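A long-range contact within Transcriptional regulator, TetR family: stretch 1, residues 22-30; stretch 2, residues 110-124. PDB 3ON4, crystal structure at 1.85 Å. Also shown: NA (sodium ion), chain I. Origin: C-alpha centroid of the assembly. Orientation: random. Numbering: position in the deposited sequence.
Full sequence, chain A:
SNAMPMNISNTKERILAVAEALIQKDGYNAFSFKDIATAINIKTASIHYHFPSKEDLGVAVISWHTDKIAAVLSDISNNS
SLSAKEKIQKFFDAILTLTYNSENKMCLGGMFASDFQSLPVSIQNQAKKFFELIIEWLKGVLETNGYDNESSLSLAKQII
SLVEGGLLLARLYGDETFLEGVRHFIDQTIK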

ATOM      1  N   LEU A  22      10.281  11.119  -6.985  1.00 14.24           N
ATOM      2  CA  LEU A  22       8.924  11.430  -7.441  1.00 14.83           C
ATOM      3  C   LEU A  22       7.985  10.230  -7.309  1.00 15.34           C
ATOM      4  O   LEU A  22       6.831  10.392  -6.882  1.00 17.29           O
ATOM      5  CB  LEU A  22       8.952  11.959  -8.884  1.00 14.80           C
ATOM      6  CG  LEU A  22       9.600  13.348  -8.993  1.00 17.89           C
ATOM      7  CD1 LEU A  22       9.761  13.742 -10.459  1.00 17.98           C
ATOM      8  CD2 LEU A  22       8.805  14.402  -8.216  1.00 22.48           C
ATOM      9  N   ILE A  23       8.474   9.040  -7.653  1.00 15.15           N
ATOM     10  CA  ILE A  23       7.660   7.824  -7.586  1.00 14.81           C
ATOM     11  C   ILE A  23       7.326   7.528  -6.125  1.00 14.47           C
ATOM     12  O   ILE A  23       6.145   7.270  -5.786  1.00 14.23           O
ATOM     13  CB  ILE A  23       8.335   6.614  -8.275  1.00 15.28           C
ATOM     14  CG1 ILE A  23       8.405   6.858  -9.797  1.00 14.67           C
ATOM     15  CG2 ILE A  23       7.554   5.321  -7.942  1.00 15.62           C
ATOM     16  CD1 ILE A  23       9.371   5.873 -10.540  1.00 13.71           C
ATOM     17  N   GLN A  24       8.326   7.621  -5.259  1.00 14.01           N
ATOM     18  CA  GLN A  24       8.121   7.414  -3.831  1.00 14.61           C
ATOM     19  C   GLN A  24       7.176   8.415  -3.176  1.00 15.48           C
ATOM     20  O   GLN A  24       6.587   8.102  -2.148  1.00 15.41           O
ATOM     21  CB  GLN A  24       9.437   7.403  -3.064  1.00 15.25           C
ATOM     22  CG  GLN A  24      10.313   6.200  -3.358  1.00 15.33           C
ATOM     23  CD  GLN A  24      11.498   6.162  -2.447  1.00 15.29           C
ATOM     24  OE1 GLN A  24      12.553   6.689  -2.776  1.00 18.37           O
ATOM     25  NE2 GLN A  24      11.318   5.578  -1.261  1.00 15.37           N
ATOM     26  N   LYS A  25       7.075   9.628  -3.725  1.00 15.72           N
ATOM     27  CA  LYS A  25       6.211  10.653  -3.138  1.00 16.90           C
ATOM     28  C   LYS A  25       4.788  10.527  -3.697  1.00 17.58           C
ATOM     29  O   LYS A  25       3.808  10.506  -2.948  1.00 18.65           O
ATOM     30  CB  LYS A  25       6.747  12.062  -3.425  1.00 17.58           C
ATOM     31  CG  LYS A  25       8.032  12.405  -2.657  1.00 19.61           C
ATOM     32  CD  LYS A  25       8.608  13.731  -3.077  1.00 21.03           C
ATOM     33  CE  LYS A  25       9.858  14.056  -2.290  1.00 21.38           C
ATOM     34  NZ  LYS A  25      10.336  15.444  -2.561  1.00 25.51           N
ATOM     35  N   ASP A  26       4.694  10.416  -5.018  1.00 17.93           N
ATOM     36  CA  ASP A  26       3.416  10.621  -5.729  1.00 19.03           C
ATOM     37  C   ASP A  26       2.916   9.434  -6.509  1.00 17.52           C
ATOM     38  O   ASP A  26       1.704   9.349  -6.787  1.00 18.43           O
ATOM     39  CB  ASP A  26       3.545  11.772  -6.729  1.00 19.54           C
ATOM     40  CG  ASP A  26       3.836  13.102  -6.070  1.00 25.71           C
ATOM     41  OD1 ASP A  26       3.535  13.307  -4.869  1.00 26.11           O
ATOM     42  OD2 ASP A  26       4.382  13.971  -6.783  1.00 31.10           O
ATOM     43  N   GLY A  27       3.825   8.543  -6.899  1.00 16.67           N
ATOM     44  CA  GLY A  27       3.461   7.338  -7.639  1.00 15.97           C
ATOM     45  C   GLY A  27       3.776   7.469  -9.113  1.00 14.75           C
ATOM     46  O   GLY A  27       3.785   8.568  -9.646  1.00 14.74           O
ATOM     47  N   TYR A  28       4.025   6.331  -9.759  1.00 15.01           N
ATOM     48  CA  TYR A  28       4.441   6.261 -11.164  1.00 14.44           C
ATOM     49  C   TYR A  28       3.497   6.945 -12.134  1.00 14.28           C
ATOM     50  O   TYR A  28       3.944   7.527 -13.086  1.00 16.20           O
ATOM     51  CB  TYR A  28       4.573   4.792 -11.558  1.00 15.47           C
ATOM     52  CG  TYR A  28       5.061   4.521 -12.970  1.00 15.67           C
ATOM     53  CD1 TYR A  28       6.416   4.607 -13.294  1.00 17.11           C
ATOM     54  CD2 TYR A  28       4.182   4.166 -13.974  1.00 16.08           C
ATOM     55  CE1 TYR A  28       6.870   4.347 -14.582  1.00 18.26           C
ATOM     56  CE2 TYR A  28       4.632   3.909 -15.263  1.00 19.29           C
ATOM     57  CZ  TYR A  28       5.988   4.001 -15.553  1.00 19.38           C
ATOM     58  OH  TYR A  28       6.415   3.734 -16.830  1.00 22.43           O
ATOM     59  N   ASN A  29       2.191   6.841 -11.914  1.00 13.30           N
ATOM     60  CA  ASN A  29       1.197   7.456 -12.799  1.00 14.75           C
ATOM     61  C   ASN A  29       0.922   8.949 -12.486  1.00 16.12           C
ATOM     62  O   ASN A  29       0.008   9.563 -13.049  1.00 17.71           O
ATOM     63  CB  ASN A  29      -0.111   6.662 -12.755  1.00 14.31           C
ATOM     64  CG  ASN A  29       0.046   5.258 -13.323  1.00 14.81           C
ATOM     65  OD1 ASN A  29       0.691   5.071 -14.365  1.00 15.41           O
ATOM     66  ND2 ASN A  29      -0.550   4.269 -12.651  1.00 12.64           N
ATOM     67  N   ALA A  30       1.711   9.507 -11.568  1.00 16.09           N
ATOM     68  CA  ALA A  30       1.580  10.888 -11.171  1.00 18.20           C
ATOM     69  C   ALA A  30       2.881  11.678 -11.333  1.00 19.48           C
ATOM     70  O   ALA A  30       3.064  12.701 -10.669  1.00 22.71           O
ATOM     71  CB  ALA A  30       1.132  10.949  -9.714  1.00 18.42           C
ATOM     72  N   GLY A 110       6.323  -0.613  -2.528  1.00 13.32           N
ATOM     73  CA  GLY A 110       4.931  -0.438  -2.164  1.00 12.33           C
ATOM     74  C   GLY A 110       4.167   0.409  -3.177  1.00 13.00           C
ATOM     75  O   GLY A 110       3.009   0.106  -3.512  1.00 12.85           O
HETATM   76  N   MSE A 111       4.800   1.475  -3.656  1.00 13.19           N
HETATM   77  CA  MSE A 111       4.178   2.321  -4.659  1.00 13.24           C
HETATM   78  C   MSE A 111       3.891   1.554  -5.943  1.00 13.75           C
HETATM   79  O   MSE A 111       2.750   1.598  -6.495  1.00 13.86           O
HETATM   80  CB  MSE A 111       5.044   3.540  -4.932  1.00 13.31           C
HETATM   81  CG  MSE A 111       4.990   4.570  -3.813  1.00 13.17           C
HETATM   82 SE   MSE A 111       3.191   5.226  -3.476  0.62 16.20          SE
HETATM   83  CE  MSE A 111       3.611   7.154  -3.484  1.00 15.03           C
ATOM     84  N   PHE A 112       4.892   0.834  -6.436  1.00 13.85           N
ATOM     85  CA  PHE A 112       4.664   0.016  -7.648  1.00 13.29           C
ATOM     86  C   PHE A 112       3.651  -1.102  -7.409  1.00 13.47           C
ATOM     87  O   PHE A 112       2.832  -1.389  -8.281  1.00 13.74           O
ATOM     88  CB  PHE A 112       5.964  -0.513  -8.189  1.00 14.40           C
ATOM     89  CG  PHE A 112       6.735   0.473  -8.985  1.00 14.78           C
ATOM     90  CD1 PHE A 112       6.245   0.934 -10.202  1.00 14.65           C
ATOM     91  CD2 PHE A 112       7.986   0.921  -8.563  1.00 15.68           C
ATOM     92  CE1 PHE A 112       6.979   1.831 -10.956  1.00 13.99           C
ATOM     93  CE2 PHE A 112       8.685   1.819  -9.314  1.00 14.97           C
ATOM     94  CZ  PHE A 112       8.182   2.250 -10.528  1.00 15.10           C
ATOM     95  N   ALA A 113       3.663  -1.713  -6.224  1.00 13.12           N
ATOM     96  CA  ALA A 113       2.630  -2.693  -5.878  1.00 13.68           C
ATOM     97  C   ALA A 113       1.224  -2.111  -5.968  1.00 14.13           C
ATOM     98  O   ALA A 113       0.331  -2.772  -6.477  1.00 14.85           O
ATOM     99  CB  ALA A 113       2.860  -3.294  -4.490  1.00 12.90           C
ATOM    100  N   SER A 114       1.020  -0.897  -5.461  1.00 13.66           N
ATOM    101  CA  SER A 114      -0.301  -0.265  -5.535  1.00 13.96           C
ATOM    102  C   SER A 114      -0.744  -0.026  -7.002  1.00 14.47           C
ATOM    103  O   SER A 114      -1.928  -0.191  -7.339  1.00 15.60           O
ATOM    104  CB  SER A 114      -0.344   1.044  -4.729  1.00 13.69           C
ATOM    105  OG  SER A 114       0.332   2.120  -5.388  1.00 13.97           O
ATOM    106  N   ASP A 115       0.209   0.350  -7.852  1.00 13.06           N
ATOM    107  CA  ASP A 115      -0.064   0.691  -9.246  1.00 14.32           C
ATOM    108  C   ASP A 115      -0.013  -0.519 -10.188  1.00 14.62           C
ATOM    109  O   ASP A 115      -0.230  -0.367 -11.393  1.00 15.55           O
ATOM    110  CB  ASP A 115       0.977   1.713  -9.731  1.00 14.29           C
ATOM    111  CG  ASP A 115       0.941   3.005  -8.944  1.00 15.21           C
ATOM    112  OD1 ASP A 115      -0.154   3.401  -8.493  1.00 15.69           O
ATOM    113  OD2 ASP A 115       2.013   3.609  -8.759  1.00 15.67           O
ATOM    114  N   PHE A 116       0.233  -1.706  -9.623  1.00 14.51           N
ATOM    115  CA  PHE A 116       0.661  -2.912 -10.378  1.00 14.52           C
ATOM    116  C   PHE A 116      -0.137  -3.197 -11.642  1.00 14.59           C
ATOM    117  O   PHE A 116       0.446  -3.420 -12.720  1.00 14.80           O
ATOM    118  CB  PHE A 116       0.637  -4.106  -9.427  1.00 14.81           C
ATOM    119  CG  PHE A 116       1.418  -5.290  -9.896  1.00 15.24           C
ATOM    120  CD1 PHE A 116       2.780  -5.375  -9.636  1.00 15.08           C
ATOM    121  CD2 PHE A 116       0.794  -6.332 -10.546  1.00 16.65           C
ATOM    122  CE1 PHE A 116       3.498  -6.480 -10.024  1.00 16.81           C
ATOM    123  CE2 PHE A 116       1.516  -7.445 -10.960  1.00 17.93           C
ATOM    124  CZ  PHE A 116       2.873  -7.513 -10.681  1.00 17.14           C
ATOM    125  N   GLN A 117      -1.467  -3.195 -11.546  1.00 15.53           N
ATOM    126  CA  GLN A 117      -2.293  -3.554 -12.694  1.00 15.78           C
ATOM    127  C   GLN A 117      -2.202  -2.539 -13.851  1.00 16.46           C
ATOM    128  O   GLN A 117      -2.506  -2.877 -14.991  1.00 16.67           O
ATOM    129  CB  GLN A 117      -3.738  -3.747 -12.281  1.00 17.06           C
ATOM    130  CG  GLN A 117      -3.956  -4.927 -11.359  1.00 19.15           C
ATOM    131  CD  GLN A 117      -3.546  -6.237 -12.021  1.00 21.96           C
ATOM    132  OE1 GLN A 117      -2.387  -6.605 -12.001  1.00 25.11           O
ATOM    133  NE2 GLN A 117      -4.501  -6.936 -12.589  1.00 27.45           N
ATOM    134  N   SER A 118      -1.747  -1.321 -13.563  1.00 15.40           N
ATOM    135  CA  SER A 118      -1.618  -0.294 -14.589  1.00 16.95           C
ATOM    136  C   SER A 118      -0.237  -0.320 -15.267  1.00 17.40           C
ATOM    137  O   SER A 118      -0.021   0.402 -16.254  1.00 17.96           O
ATOM    138  CB  SER A 118      -1.855   1.107 -13.983  1.00 16.23           C
ATOM    139  OG  SER A 118      -0.714   1.550 -13.243  1.00 17.28           O
ATOM    140  N   LEU A 119       0.681  -1.130 -14.743  1.00 16.72           N
ATOM    141  CA  LEU A 119       2.081  -1.112 -15.180  1.00 16.75           C
ATOM    142  C   LEU A 119       2.364  -2.051 -16.350  1.00 18.84           C
ATOM    143  O   LEU A 119       1.758  -3.101 -16.470  1.00 19.58           O
ATOM    144  CB  LEU A 119       3.005  -1.504 -14.025  1.00 16.17           C
ATOM    145  CG  LEU A 119       2.934  -0.704 -12.724  1.00 16.03           C
ATOM    146  CD1 LEU A 119       3.783  -1.369 -11.626  1.00 15.85           C
ATOM    147  CD2 LEU A 119       3.382   0.736 -12.958  1.00 15.22           C
ATOM    148  N   PRO A 120       3.315  -1.681 -17.213  1.00 20.05           N
ATOM    149  CA  PRO A 120       3.820  -2.642 -18.166  1.00 20.43           C
ATOM    150  C   PRO A 120       4.409  -3.867 -17.451  1.00 19.29           C
ATOM    151  O   PRO A 120       4.892  -3.758 -16.324  1.00 16.78           O
ATOM    152  CB  PRO A 120       4.909  -1.859 -18.900  1.00 21.51           C
ATOM    153  CG  PRO A 120       4.500  -0.437 -18.754  1.00 22.68           C
ATOM    154  CD  PRO A 120       3.903  -0.338 -17.410  1.00 20.34           C
ATOM    155  N   VAL A 121       4.380  -5.011 -18.118  1.00 19.72           N
ATOM    156  CA  VAL A 121       4.835  -6.257 -17.507  1.00 20.10           C
ATOM    157  C   VAL A 121       6.316  -6.189 -17.070  1.00 19.82           C
ATOM    158  O   VAL A 121       6.693  -6.736 -16.023  1.00 17.25           O
ATOM    159  CB  VAL A 121       4.625  -7.450 -18.460  1.00 22.73           C
ATOM    160  CG1 VAL A 121       5.326  -8.696 -17.939  1.00 24.47           C
ATOM    161  CG2 VAL A 121       3.118  -7.690 -18.673  1.00 24.96           C
ATOM    162  N   SER A 122       7.153  -5.502 -17.848  1.00 19.89           N
ATOM    163  CA  SER A 122       8.560  -5.356 -17.451  1.00 20.30           C
ATOM    164  C   SER A 122       8.686  -4.748 -16.047  1.00 18.93           C
ATOM    165  O   SER A 122       9.515  -5.173 -15.234  1.00 18.84           O
ATOM    166  CB  SER A 122       9.326  -4.503 -18.463  1.00 21.72           C
ATOM    167  OG  SER A 122       8.772  -3.189 -18.500  1.00 21.37           O
ATOM    168  N   ILE A 123       7.852  -3.770 -15.736  1.00 18.47           N
ATOM    169  CA  ILE A 123       7.949  -3.112 -14.440  1.00 17.74           C
ATOM    170  C   ILE A 123       7.359  -4.011 -13.354  1.00 17.04           C
ATOM    171  O   ILE A 123       7.905  -4.114 -12.242  1.00 16.38           O
ATOM    172  CB  ILE A 123       7.276  -1.727 -14.472  1.00 17.22           C
ATOM    173  CG1 ILE A 123       8.002  -0.823 -15.501  1.00 19.03           C
ATOM    174  CG2 ILE A 123       7.297  -1.075 -13.121  1.00 17.62           C
ATOM    175  CD1 ILE A 123       7.362   0.572 -15.634  1.00 20.79           C
ATOM    176  N   GLN A 124       6.224  -4.625 -13.660  1.00 17.04           N
ATOM    177  CA  GLN A 124       5.621  -5.621 -12.770  1.00 17.21           C
ATOM    178  C   GLN A 124       6.650  -6.656 -12.315  1.00 17.57           C
ATOM    179  O   GLN A 124       6.776  -6.936 -11.123  1.00 17.30           O
ATOM    180  CB  GLN A 124       4.467  -6.348 -13.475  1.00 17.59           C
ATOM    181  CG  GLN A 124       3.227  -5.505 -13.687  1.00 17.87           C
ATOM    182  CD  GLN A 124       2.099  -6.298 -14.309  1.00 18.97           C
ATOM    183  OE1 GLN A 124       2.327  -7.336 -14.927  1.00 20.85           O
ATOM    184  NE2 GLN A 124       0.893  -5.801 -14.181  1.00 19.46           N
TER
HETATM  185 NA    NA I 189      -0.895   4.094  -6.235  1.00 16.79          NA
HETATM  186  O   HOH W   1       4.536   3.705  -8.429  1.00 22.56           O
HETATM  187  O   HOH W   2      -2.121   3.883 -10.297  1.00 15.47           O
HETATM  188  O   HOH W   3       1.251   2.859 -15.893  1.00 22.69           O
HETATM  189  O   HOH W   4       1.285   5.062  -6.255  1.00 16.97           O
HETATM  190  O   HOH W   5      -3.054   3.428  -6.795  1.00 16.62           O

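Two segments whose touching residues are at least 84 positions apart in sequence meet here, burying 499 Å² between them. The helix holding 110-115 crosses helix 22-26 at 63°, and much of its contact is with the turn that follows the latter. Met 111, a selenomethionine, contributes most from stretch 2. Its long, flexible side chain carries the methyl to the C-terminal end of helix 22-26, where CE lies 3.4 Å from each of the carbonyl oxygens Ile 23 O, Gln 24 O and Lys 25 O. Gly 27 then ends the helix with positive phi; a CB there would jam against the preceding carbonyl and lie close to Asp 115 OD2.

Phe 112 leaves its backbone sideways, but its ring reaches across: CZ is 3.8 Å from Ile 23 CD1, and CE1 is 3.7 Å from Tyr 28 CD1. The two aromatic planes are inclined at 47°, an oblique packing that fills the buried space.

Asp 115 supplies charge where water and metal can use it. Its OD1 binds the sodium ion at 2.5 Å, beside Ser 114 OG, also at 2.5 Å. OD2 is 3.5 Å from Tyr 28 N, and a water bridges these two atoms. A second water links Asp 115 OD1 to Asn 29 ND2.

Ser 118 provides the direct hydrogen bond between the stretches: Asn 29 ND2 donates to Ser 118 OG at 2.8 Å. The small hydroxyl suits a double role, since OG also donates to Asp 115 O at 2.7 Å. Another water joins Asn 29 OD1 to Ser 118 O, so both ends of the amide are used.

After the 3-10 segment 116-118, branched aliphatic side chains pack round Tyr 28: Leu 119 from the loop and Ile 123 from the helix that follows. Leu 119 CD2 lies 3.7 Å from Tyr 28 CD2, and Ile 123 CD1 approaches Tyr 28 OH to 3.5 Å.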